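Local coordinates for protein glycosyltransferase (Rickettsia africae, PDB 7MI0) that probably transfers sugar residues from an activated donor to an acceptor as a GT-B-fold glycosyltransferase, at residues D290-S296 and K314-T319. Numbering follows the deposited sequence.
Sequences DIIISAS and KLVIAT
Ile291-Ser294 and Leu315-Thr319 run parallel, their axes 15° apart, and a ladder of backbone bonds joins them: Ile292 N to Leu315 O (2.9 Å), Ile317 N to Ile292 O (3.0 Å) and Ser294 N to Ile317 O (2.9 Å), with weak bonds from Leu315 N to Asp290 O and from Thr319 N to Ser294 O at the two ends. On one face, Ile293 lies alongside Ile317, its CD1 packed 3.8 Å from Ile317 CB. The extended Ile317 chain (chi2 -178°) carries CD1 across to Ile291 CG2, 4.0 Å away, and helix 342-355 packs on this face through Leu345 and Cys352. The other face bears Ile292, Val316, Ser294 and Ala318; helix 304-311, the crossover of this right-handed beta-alpha-beta unit, packs there with Ile306 against the last three. At the strand entrance Ile292 CG1 rests on Lys314 CB (3.8 Å), while Lys314 NZ turns to Ser289 O. At the C-terminal end of the pair, Thr319 OG1 donates to Ser296 O (2.8 Å), approaching in the carbonyl plane on a lone pair; with chi1 44° OG1 of Thr319 sits between its own N and carbonyl carbon, and CG2, beside the N, lies against Ala295 CA. This buried pair forms the inner part of the C-terminal Rossmann-like sheet of a GT-B fold: aliphatic packing joins sheet to helices, and the hydroxyl bond ties the loop after strand 291-294 to the end of strand 315-319.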
# COMPACT_ATOMS: atom_id res chain seq x y z
N ASP A 290 -11.83 -2.40 17.67
CA ASP A 290 -11.84 -3.85 17.82
C ASP A 290 -11.93 -4.59 16.50
O ASP A 290 -11.42 -5.71 16.40
CB ASP A 290 -13.00 -4.28 18.73
CG ASP A 290 -13.08 -3.47 20.01
OD1 ASP A 290 -12.07 -3.42 20.75
OD2 ASP A 290 -14.15 -2.88 20.28
N ILE A 291 -12.56 -4.01 15.49
CA ILE A 291 -12.74 -4.64 14.18
C ILE A 291 -12.35 -3.64 13.09
O ILE A 291 -12.83 -2.50 13.10
CB ILE A 291 -14.18 -5.12 13.98
CG1 ILE A 291 -14.56 -6.15 15.04
CG2 ILE A 291 -14.37 -5.69 12.58
CD1 ILE A 291 -16.05 -6.35 15.17
N ILE A 292 -11.50 -4.07 12.16
CA ILE A 292 -11.06 -3.25 11.03
C ILE A 292 -11.69 -3.77 9.76
O ILE A 292 -11.81 -4.99 9.57
CB ILE A 292 -9.52 -3.24 10.90
CG1 ILE A 292 -8.87 -2.97 12.26
CG2 ILE A 292 -9.09 -2.18 9.92
CD1 ILE A 292 -9.21 -1.62 12.83
N ILE A 293 -12.08 -2.86 8.86
CA ILE A 293 -12.87 -3.21 7.68
C ILE A 293 -12.15 -2.72 6.43
O ILE A 293 -11.84 -1.53 6.31
CB ILE A 293 -14.29 -2.62 7.73
CG1 ILE A 293 -15.04 -3.12 8.97
CG2 ILE A 293 -15.04 -2.98 6.46
CD1 ILE A 293 -15.36 -4.60 8.95
N SER A 294 -11.90 -3.64 5.49
CA SER A 294 -11.65 -3.31 4.10
C SER A 294 -12.79 -3.91 3.29
O SER A 294 -12.98 -5.13 3.29
CB SER A 294 -10.32 -3.85 3.61
OG SER A 294 -10.32 -3.94 2.19
N ALA A 295 -13.55 -3.06 2.61
CA ALA A 295 -14.76 -3.48 1.92
C ALA A 295 -14.71 -3.16 0.44
O ALA A 295 -15.75 -2.99 -0.20
CB ALA A 295 -15.98 -2.84 2.57
N SER A 296 -13.50 -3.08 -0.13
CA SER A 296 -13.35 -2.65 -1.51
C SER A 296 -14.06 -3.61 -2.45
O SER A 296 -13.94 -4.84 -2.31
CB SER A 296 -11.87 -2.54 -1.87
OG SER A 296 -11.17 -1.75 -0.93
N LYS A 314 -5.80 -6.85 15.84
CA LYS A 314 -7.22 -6.61 15.70
C LYS A 314 -7.90 -7.73 14.92
O LYS A 314 -7.25 -8.52 14.23
CB LYS A 314 -7.48 -5.27 15.00
CG LYS A 314 -6.85 -4.09 15.71
CD LYS A 314 -7.35 -4.00 17.15
CE LYS A 314 -6.51 -3.03 17.96
NZ LYS A 314 -7.09 -2.75 19.30
N LEU A 315 -9.22 -7.81 15.06
CA LEU A 315 -10.01 -8.67 14.18
C LEU A 315 -10.21 -7.95 12.86
O LEU A 315 -10.76 -6.84 12.84
CB LEU A 315 -11.34 -9.03 14.83
CG LEU A 315 -11.27 -9.92 16.07
CD1 LEU A 315 -12.68 -10.31 16.51
CD2 LEU A 315 -10.40 -11.15 15.83
N VAL A 316 -9.77 -8.56 11.77
CA VAL A 316 -9.71 -7.92 10.46
C VAL A 316 -10.68 -8.62 9.52
O VAL A 316 -10.68 -9.86 9.42
CB VAL A 316 -8.29 -7.94 9.89
CG1 VAL A 316 -8.32 -7.70 8.39
CG2 VAL A 316 -7.42 -6.91 10.59
N ILE A 317 -11.49 -7.83 8.82
CA ILE A 317 -12.46 -8.32 7.84
C ILE A 317 -12.17 -7.62 6.52
O ILE A 317 -12.26 -6.39 6.43
CB ILE A 317 -13.90 -8.06 8.30
CG1 ILE A 317 -14.17 -8.76 9.63
CG2 ILE A 317 -14.88 -8.51 7.26
CD1 ILE A 317 -15.59 -8.57 10.12
N ALA A 318 -11.82 -8.40 5.49
CA ALA A 318 -11.47 -7.85 4.18
C ALA A 318 -12.23 -8.57 3.07
O ALA A 318 -12.53 -9.77 3.17
CB ALA A 318 -9.97 -7.96 3.91
N THR A 319 -12.53 -7.82 2.01
CA THR A 319 -13.18 -8.41 0.84
C THR A 319 -12.20 -9.28 0.08
O THR A 319 -11.03 -8.93 -0.10
CB THR A 319 -13.72 -7.32 -0.08
OG1 THR A 319 -12.75 -6.28 -0.22
CG2 THR A 319 -15.00 -6.75 0.48